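Side-chain contacts in 3-phytase (Klebsiella pneumoniae, PDB 2WNH), which probably releases phosphate from inositol hexakisphosphate (phytate) and perhaps from sugar phosphates, as a member of the histidine acid phosphatase family: residues His74-Gly79 with Gly111-Cys116; Gly68-Gln73 with Leu351-Ala356; Gly84-Glu89 with Cys116-His121. The protein carries 3 engineered substitutions. All coordinates share one frame; numbering follows the deposited sequence. Where two conformers were deposited one is given.

Interaction 1: His74-Gly79 with Gly111-Cys116; sequences HYRQLG and GAFPGC. With NA (sodium ion), chain G; NA (sodium ion), chain C.
Two hydrogen bonds from R76 to a single backbone oxygen hold this contact. NH1 of R76 lies 3.0 Å from O of A112, and NH2 of R76 lies 2.9 Å from that same O, so the guanidinium grips the carbonyl end-on with both terminal nitrogens. The acceptor sits in the guanidinium plane, and the N-H...O angle of about 145° at each hydrogen shows the two bonds to be bent almost equally, as befits a shared acceptor. The arginine chain runs out from the helix and turns at its third torsion (chi3 -81°), which swings the NH1 and NH2 edge round to the carbonyl. A water extends the polar network: it lies 2.9 Å from O of G111, to which it can donate, and accepts a weak bond from NH2 of R76.

Van der Waals contacts frame the group. CD1 of F113 approaches the guanidinium edge, 3.7 Å from NH1 of R76, with the two planes 66° apart, so the groups do not stack. CD of P114 lies farther off, near NH2 of R76.

Metal binding occupies the other end of R76. Its carbonyl O lies 2.5 and 2.4 Å from two almost coincident sodium positions, which cannot both be filled at once; R76 O of a neighbouring subunit also binds there.

G79 closes helix 58-77 in a Schellman motif, while A112 is the last residue of helix 99-112. An arginine reaching the carbonyl at a helix C-terminus probably interacts favourably with the helix dipole, and here it joins two helices of the histidine phosphatase fold.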
loop_
_atom_site.group_PDB
_atom_site.type_symbol
_atom_site.label_atom_id
_atom_site.label_comp_id
_atom_site.label_asym_id
_atom_site.label_seq_id
_atom_site.Cartn_x
_atom_site.Cartn_y
_atom_site.Cartn_z
ATOM N N HIS B 74 -6.293 -4.549 15.617
ATOM C CA HIS B 74 -6.119 -5.203 16.918
ATOM C C HIS B 74 -6.622 -6.644 16.875
ATOM O O HIS B 74 -5.936 -7.558 17.308
ATOM C CB HIS B 74 -6.831 -4.377 18.008
ATOM C CG HIS B 74 -6.935 -5.061 19.334
ATOM N ND1 HIS B 74 -5.850 -5.258 20.163
ATOM C CD2 HIS B 74 -8.013 -5.548 20.001
ATOM C CE1 HIS B 74 -6.248 -5.856 21.274
ATOM N NE2 HIS B 74 -7.556 -6.049 21.198
ATOM N N TYR B 75 -7.820 -6.853 16.336
ATOM C CA TYR B 75 -8.386 -8.190 16.256
ATOM C C TYR B 75 -7.728 -9.119 15.220
ATOM O O TYR B 75 -7.778 -10.344 15.380
ATOM C CB TYR B 75 -9.916 -8.134 16.133
ATOM C CG TYR B 75 -10.622 -7.662 17.398
ATOM C CD1 TYR B 75 -10.200 -8.088 18.688
ATOM C CD2 TYR B 75 -11.736 -6.807 17.320
ATOM C CE1 TYR B 75 -10.883 -7.653 19.869
ATOM C CE2 TYR B 75 -12.403 -6.369 18.486
ATOM C CZ TYR B 75 -11.956 -6.790 19.757
ATOM O OH TYR B 75 -12.635 -6.389 20.897
ATOM N N ARG B 76 -7.085 -8.561 14.192
ATOM C CA ARG B 76 -6.251 -9.399 13.300
ATOM C C ARG B 76 -4.965 -9.794 14.035
ATOM O O ARG B 76 -4.500 -10.948 13.912
ATOM C CB ARG B 76 -5.951 -8.674 11.979
ATOM C CG ARG B 76 -7.133 -8.659 11.032
ATOM C CD ARG B 76 -6.784 -8.040 9.670
ATOM N NE ARG B 76 -6.819 -6.591 9.730
ATOM C CZ ARG B 76 -7.932 -5.852 9.613
ATOM N NH1 ARG B 76 -9.126 -6.411 9.405
ATOM N NH2 ARG B 76 -7.822 -4.537 9.707
ATOM N N GLN B 77 -4.374 -8.846 14.763
ATOM C CA GLN B 77 -3.137 -9.074 15.540
ATOM C C GLN B 77 -3.346 -10.230 16.525
ATOM O O GLN B 77 -2.498 -11.113 16.651
ATOM C CB GLN B 77 -2.675 -7.772 16.244
ATOM C CG GLN B 77 -1.755 -7.921 17.483
ATOM C CD GLN B 77 -0.314 -8.293 17.157
ATOM O OE1 GLN B 77 0.114 -8.191 16.010
ATOM N NE2 GLN B 77 0.443 -8.721 18.176
ATOM N N LEU B 78 -4.493 -10.236 17.202
ATOM C CA LEU B 78 -4.816 -11.282 18.189
ATOM C C LEU B 78 -5.253 -12.600 17.555
ATOM O O LEU B 78 -5.514 -13.585 18.268
ATOM C CB LEU B 78 -5.934 -10.792 19.117
ATOM C CG LEU B 78 -5.547 -9.704 20.113
ATOM C CD1 LEU B 78 -6.804 -9.295 20.912
ATOM C CD2 LEU B 78 -4.458 -10.180 21.059
ATOM N N GLY B 79 -5.369 -12.631 16.233
ATOM C CA GLY B 79 -5.722 -13.854 15.533
ATOM C C GLY B 79 -7.191 -14.225 15.499
ATOM O O GLY B 79 -7.534 -15.310 15.064
ATOM N N GLY B 111 -13.724 1.245 8.383
ATOM C CA GLY B 111 -12.406 1.340 9.010
ATOM C C GLY B 111 -11.772 -0.023 9.264
ATOM O O GLY B 111 -10.582 -0.254 8.970
ATOM N N ALA B 112 -12.559 -0.928 9.835
ATOM C CA ALA B 112 -12.020 -2.234 10.272
ATOM C C ALA B 112 -11.586 -3.110 9.113
ATOM O O ALA B 112 -10.652 -3.887 9.274
ATOM C CB ALA B 112 -13.025 -2.989 11.167
ATOM N N PHE B 113 -12.261 -2.990 7.960
ATOM C CA PHE B 113 -11.986 -3.830 6.785
ATOM C C PHE B 113 -11.832 -2.947 5.557
ATOM O O PHE B 113 -12.758 -2.827 4.751
ATOM C CB PHE B 113 -13.148 -4.822 6.606
ATOM C CG PHE B 113 -13.437 -5.634 7.852
ATOM C CD1 PHE B 113 -12.588 -6.686 8.224
ATOM C CD2 PHE B 113 -14.536 -5.337 8.656
ATOM C CE1 PHE B 113 -12.846 -7.444 9.386
ATOM C CE2 PHE B 113 -14.807 -6.061 9.818
ATOM C CZ PHE B 113 -13.983 -7.125 10.189
ATOM N N PRO B 114 -10.680 -2.268 5.444
ATOM C CA PRO B 114 -10.508 -1.229 4.401
ATOM C C PRO B 114 -10.831 -1.714 2.979
ATOM O O PRO B 114 -10.270 -2.706 2.511
ATOM C CB PRO B 114 -9.036 -0.838 4.533
ATOM C CG PRO B 114 -8.731 -1.104 6.026
ATOM C CD PRO B 114 -9.482 -2.405 6.290
ATOM N N GLY B 115 -11.761 -1.019 2.321
ATOM C CA GLY B 115 -12.135 -1.282 0.930
ATOM C C GLY B 115 -12.868 -2.585 0.672
ATOM O O GLY B 115 -13.029 -2.992 -0.468
ATOM N N CYS B 116 -13.307 -3.245 1.741
ATOM C CA CYS B 116 -13.929 -4.572 1.633
ATOM C C CYS B 116 -15.442 -4.608 1.303
ATOM O O CYS B 116 -16.020 -5.701 1.150
ATOM C CB CYS B 116 -13.632 -5.397 2.905
ATOM S SG CYS B 116 -11.889 -5.751 3.076
HETATM NA NA NA G . -3.258 -12.383 12.225
HETATM NA NA NA C . -2.865 -12.083 12.618
HETATM O O HOH W 1 -8.291 -1.788 9.912
#

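Interaction 2: Gly68-Gln73 with Leu351-Ala356; sequences GREEGQ and LQTPDA
E70, T353 and P354 bury most of the surface here, and the glutamate reaches from helix 58-77 to the loop that follows helix 345-349. Its chain folds at the second torsion (chi2 -61°), which brings the carboxylate over T353, the two side chains crossing at about a right angle. OE2 of E70 comes within 3.0 Å of the methyl CG2 of T353, a tight approach without a hydrogen bond. T353 itself departs from a staggered rotamer, with chi1 at -31°.

P354 meets the aliphatic part of the same glutamate. CG of E70 lies 3.8 Å from CD of P354 and 3.5 Å from the proline carbonyl O. The proline is the centre of an inverse gamma turn, closed by a weak bond from N of D355 to O of T353, and NE2 of Q352 donates to that same O at 3.0 Å. This local bonding helps fix the shape of the loop surface that E70 faces.

D355 turns its carboxylate elsewhere: OD1 accepts from N of Q357 and pairs with ND1 of H358, a residue that binds magnesium in another structure of this protein.

Between the segments, polar linkage is confined to a water that donates to O of P354 at 3.1 Å and, weakly, to OE1 of E70. Any effect of D355 on the ionisation of E70 is probably slight, its OD2 being 6.2 Å from OE2 of E70. With no direct hydrogen bond, the helix and loop are joined by van der Waals packing and one water.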
loop_
_atom_site.group_PDB
_atom_site.type_symbol
_atom_site.label_atom_id
_atom_site.label_comp_id
_atom_site.label_asym_id
_atom_site.label_seq_id
_atom_site.Cartn_x
_atom_site.Cartn_y
_atom_site.Cartn_z
ATOM N N GLY B 68 -12.661 2.168 14.310
ATOM C CA GLY B 68 -12.864 0.891 13.615
ATOM C C GLY B 68 -11.558 0.364 12.996
ATOM O O GLY B 68 -11.287 -0.840 13.019
ATOM N N ARG B 69 -10.762 1.257 12.443
ATOM C CA ARG B 69 -9.504 0.851 11.789
ATOM C C ARG B 69 -8.540 0.256 12.799
ATOM O O ARG B 69 -7.999 -0.839 12.585
ATOM C CB ARG B 69 -8.829 2.042 11.092
ATOM C CG ARG B 69 -7.482 1.675 10.440
ATOM C CD ARG B 69 -6.770 2.868 9.795
ATOM N NE ARG B 69 -7.600 3.711 8.915
ATOM C CZ ARG B 69 -8.442 3.279 7.980
ATOM N NH1 ARG B 69 -8.664 1.975 7.796
ATOM N NH2 ARG B 69 -9.114 4.170 7.251
ATOM N N GLU B 70 -8.355 0.944 13.922
ATOM C CA GLU B 70 -7.444 0.429 14.955
ATOM C C GLU B 70 -7.992 -0.881 15.555
ATOM O O GLU B 70 -7.226 -1.803 15.835
ATOM C CB GLU B 70 -7.192 1.499 16.012
ATOM C CG GLU B 70 -6.576 2.786 15.444
ATOM C CD GLU B 70 -5.208 2.581 14.786
ATOM O OE1 GLU B 70 -4.431 1.710 15.248
ATOM O OE2 GLU B 70 -4.901 3.315 13.820
ATOM N N GLU B 71 -9.315 -0.965 15.702
ATOM C CA GLU B 71 -9.982 -2.160 16.223
ATOM C C GLU B 71 -9.788 -3.364 15.300
ATOM O O GLU B 71 -9.495 -4.484 15.762
ATOM C CB GLU B 71 -11.480 -1.879 16.400
ATOM C CG GLU B 71 -12.184 -2.939 17.218
ATOM C CD GLU B 71 -13.649 -2.628 17.455
ATOM O OE1 GLU B 71 -14.171 -1.652 16.877
ATOM O OE2 GLU B 71 -14.273 -3.421 18.197
ATOM N N GLY B 72 -9.976 -3.159 13.993
ATOM C CA GLY B 72 -9.776 -4.265 13.052
ATOM C C GLY B 72 -8.329 -4.757 13.081
ATOM O O GLY B 72 -8.064 -5.978 13.051
ATOM N N GLN B 73 -7.385 -3.813 13.156
ATOM C CA GLN B 73 -5.962 -4.179 13.233
ATOM C C GLN B 73 -5.698 -4.989 14.508
ATOM O O GLN B 73 -4.977 -5.992 14.479
ATOM C CB GLN B 73 -5.062 -2.931 13.154
ATOM C CG GLN B 73 -5.105 -2.252 11.771
ATOM C CD GLN B 73 -4.352 -0.930 11.694
ATOM O OE1 GLN B 73 -3.756 -0.473 12.681
ATOM N NE2 GLN B 73 -4.354 -0.312 10.489
ATOM N N LEU B 351 -9.621 14.499 15.502
ATOM C CA LEU B 351 -9.631 13.266 14.688
ATOM C C LEU B 351 -8.321 12.489 14.849
ATOM O O LEU B 351 -7.745 11.979 13.863
ATOM C CB LEU B 351 -9.939 13.561 13.216
ATOM C CG LEU B 351 -11.358 14.082 12.935
ATOM C CD1 LEU B 351 -11.530 14.399 11.467
ATOM C CD2 LEU B 351 -12.419 13.040 13.385
ATOM N N GLN B 352 -7.875 12.391 16.103
ATOM C CA GLN B 352 -6.676 11.618 16.431
ATOM C C GLN B 352 -6.950 10.123 16.282
ATOM O O GLN B 352 -7.927 9.622 16.819
ATOM C CB GLN B 352 -6.248 11.915 17.876
ATOM C CG GLN B 352 -5.111 11.030 18.405
ATOM C CD GLN B 352 -3.812 11.299 17.675
ATOM O OE1 GLN B 352 -3.359 12.442 17.616
ATOM N NE2 GLN B 352 -3.233 10.260 17.074
ATOM N N THR B 353 -6.083 9.384 15.590
ATOM C CA THR B 353 -6.283 7.932 15.579
ATOM C C THR B 353 -5.826 7.328 16.897
ATOM O O THR B 353 -4.751 7.686 17.380
ATOM C CB THR B 353 -5.518 7.213 14.464
ATOM O OG1 THR B 353 -5.389 8.083 13.339
ATOM C CG2 THR B 353 -6.310 5.961 14.060
ATOM N N PRO B 354 -6.632 6.409 17.472
ATOM C CA PRO B 354 -6.258 5.758 18.724
ATOM C C PRO B 354 -5.225 4.684 18.487
ATOM O O PRO B 354 -5.517 3.490 18.671
ATOM C CB PRO B 354 -7.561 5.123 19.211
ATOM C CG PRO B 354 -8.413 4.967 18.017
ATOM C CD PRO B 354 -7.943 5.946 16.970
ATOM N N ASP B 355 -4.038 5.124 18.076
ATOM C CA ASP B 355 -2.860 4.279 17.952
ATOM C C ASP B 355 -2.191 4.062 19.308
ATOM O O ASP B 355 -2.629 4.598 20.330
ATOM C CB ASP B 355 -1.853 4.901 16.959
ATOM C CG ASP B 355 -1.302 6.266 17.420
ATOM O OD1 ASP B 355 -1.352 6.610 18.618
ATOM O OD2 ASP B 355 -0.794 7.015 16.554
ATOM N N ALA B 356 -1.102 3.298 19.309
ATOM C CA ALA B 356 -0.361 3.000 20.540
ATOM C C ALA B 356 0.006 4.227 21.405
ATOM O O ALA B 356 0.129 4.108 22.624
ATOM C CB ALA B 356 0.885 2.157 20.211
HETATM O O HOH W 2 -3.554 1.145 18.462
#

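Interaction 3: Gly84-Glu89 with Cys116-His121; sequences GCPTAE and CGVAIH
The backbones of C85 and C116 come within 5.6 Å at their CA atoms, and beyond that point the two irregular segments are joined by side chains alone, with no hydrogen bond between them. The motif is a disulfide cross-link between loops, on the surface of the histidine phosphatase fold: it ties the connection between helix 58-77 and strand 91-95 to the chain leaving helix 99-112. SG of C85 is bonded to SG of C116 at 2.0 Å, and the CB-SG-SG-CB torsion of -78° gives the bridge a left-handed sense. Both cysteines place their sulfur beside the backbone N, opposite the carbonyl carbon, with nearly equal first torsions (-66° in C85 and -65° in C116).

Next to the bridge lies a small apolar patch. The ring of P86 leans on the other cysteine, its CD 4.0 Å from CB of C116, and meets V118 obliquely. P86 and V118 both rest on F113 as well, which continues the patch toward the interior.

On the assembly side, N of G117 donates to OD1 of N221 of a neighbouring subunit, so the residue directly after the cross-link takes part in a subunit interface. S7 and P9 of a third subunit pack against T87 and E89.

In V118 it is CG2, the branch beside the backbone N, that does the touching: it lies 3.6 Å from CG of P86.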
loop_
_atom_site.group_PDB
_atom_site.type_symbol
_atom_site.label_atom_id
_atom_site.label_comp_id
_atom_site.label_asym_id
_atom_site.label_seq_id
_atom_site.Cartn_x
_atom_site.Cartn_y
_atom_site.Cartn_z
ATOM N N GLY B 84 -6.861 -9.650 5.415
ATOM C CA GLY B 84 -7.666 -9.308 4.235
ATOM C C GLY B 84 -9.129 -9.085 4.548
ATOM O O GLY B 84 -9.478 -8.662 5.644
ATOM N N CYS B 85 -9.990 -9.368 3.581
ATOM C CA CYS B 85 -11.401 -9.102 3.759
ATOM C C CYS B 85 -12.093 -10.241 4.492
ATOM O O CYS B 85 -11.667 -11.398 4.392
ATOM C CB CYS B 85 -12.082 -8.779 2.432
ATOM S SG CYS B 85 -11.484 -7.215 1.710
ATOM N N PRO B 86 -13.135 -9.906 5.263
ATOM C CA PRO B 86 -13.842 -10.864 6.096
ATOM C C PRO B 86 -14.793 -11.728 5.265
ATOM O O PRO B 86 -15.020 -11.456 4.076
ATOM C CB PRO B 86 -14.626 -9.953 7.059
ATOM C CG PRO B 86 -14.905 -8.733 6.234
ATOM C CD PRO B 86 -13.699 -8.544 5.389
ATOM N N THR B 87 -15.344 -12.754 5.910
ATOM C CA THR B 87 -16.412 -13.571 5.372
ATOM C C THR B 87 -17.591 -13.433 6.315
ATOM O O THR B 87 -17.494 -12.708 7.304
ATOM C CB THR B 87 -15.976 -15.051 5.281
ATOM O OG1 THR B 87 -15.517 -15.508 6.573
ATOM C CG2 THR B 87 -14.839 -15.186 4.264
ATOM N N ALA B 88 -18.696 -14.130 6.017
ATOM C CA ALA B 88 -19.879 -14.104 6.898
ATOM C C ALA B 88 -19.555 -14.606 8.302
ATOM O O ALA B 88 -20.138 -14.125 9.272
ATOM C CB ALA B 88 -21.036 -14.923 6.283
ATOM N N GLU B 89 -18.597 -15.527 8.413
ATOM C CA GLU B 89 -18.142 -16.035 9.720
ATOM C C GLU B 89 -17.381 -15.014 10.601
ATOM O O GLU B 89 -17.247 -15.207 11.814
ATOM C CB GLU B 89 -17.313 -17.303 9.478
ATOM C CG GLU B 89 -16.966 -18.111 10.717
ATOM C CD GLU B 89 -16.093 -19.317 10.373
ATOM O OE1 GLU B 89 -15.942 -19.644 9.166
ATOM O OE2 GLU B 89 -15.559 -19.925 11.318
ATOM N N CYS B 116 -13.307 -3.245 1.741
ATOM C CA CYS B 116 -13.929 -4.572 1.633
ATOM C C CYS B 116 -15.442 -4.608 1.303
ATOM O O CYS B 116 -16.020 -5.701 1.150
ATOM C CB CYS B 116 -13.632 -5.397 2.905
ATOM S SG CYS B 116 -11.889 -5.751 3.076
ATOM N N GLY B 117 -16.074 -3.449 1.190
ATOM C CA GLY B 117 -17.541 -3.366 0.963
ATOM C C GLY B 117 -18.374 -4.235 1.905
ATOM O O GLY B 117 -19.274 -4.954 1.456
ATOM N N VAL B 118 -18.061 -4.187 3.200
ATOM C CA VAL B 118 -18.797 -4.955 4.212
ATOM C C VAL B 118 -20.165 -4.308 4.435
ATOM O O VAL B 118 -20.261 -3.089 4.658
ATOM C CB VAL B 118 -18.010 -5.079 5.526
ATOM C CG1 VAL B 118 -18.805 -5.907 6.551
ATOM C CG2 VAL B 118 -16.642 -5.749 5.251
ATOM N N ALA B 119 -21.214 -5.124 4.328
ATOM C CA ALA B 119 -22.587 -4.640 4.536
ATOM C C ALA B 119 -23.006 -4.700 5.998
ATOM O O ALA B 119 -22.373 -5.373 6.838
ATOM C CB ALA B 119 -23.577 -5.417 3.665
ATOM N N ILE B 120 -24.069 -3.969 6.309
ATOM C CA ILE B 120 -24.639 -3.982 7.647
ATOM C C ILE B 120 -26.107 -4.434 7.543
ATOM O O ILE B 120 -26.662 -4.559 6.427
ATOM C CB ILE B 120 -24.515 -2.589 8.344
ATOM C CG1 ILE B 120 -25.285 -1.529 7.549
ATOM C CG2 ILE B 120 -23.033 -2.215 8.504
ATOM C CD1 ILE B 120 -25.832 -0.418 8.405
ATOM N N HIS B 121 -26.730 -4.701 8.687
ATOM C CA HIS B 121 -28.135 -5.146 8.705
ATOM C C HIS B 121 -28.950 -4.282 9.667
ATOM O O HIS B 121 -28.430 -3.809 10.680
ATOM C CB HIS B 121 -28.235 -6.620 9.106
ATOM C CG HIS B 121 -27.273 -7.499 8.368
ATOM N ND1 HIS B 121 -27.586 -8.113 7.174
ATOM C CD2 HIS B 121 -25.983 -7.817 8.631
ATOM C CE1 HIS B 121 -26.536 -8.795 6.745
ATOM N NE2 HIS B 121 -25.558 -8.646 7.617
#

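In the fold
Interactions 1 and 2 share helix 58-77 and have centres about 10 Å apart; A112 of the first packs on G68 and G72 of the second. Interactions 1 and 3 share C116, with centres about 11 Å apart, and meet where F113 packs on P86 and V118. Interactions 2 and 3 do not touch, their nearest atoms being about 8 Å apart. Along the chain the segments run 68-73, 74-79, 84-89, 111-116, 116-121 and 351-356, so interactions 1 and 3 alternate while interaction 2 spans both. Together they connect the C-terminal half of helix 58-77, the end of helix 99-112 and three loops, in a region that also meets other subunits.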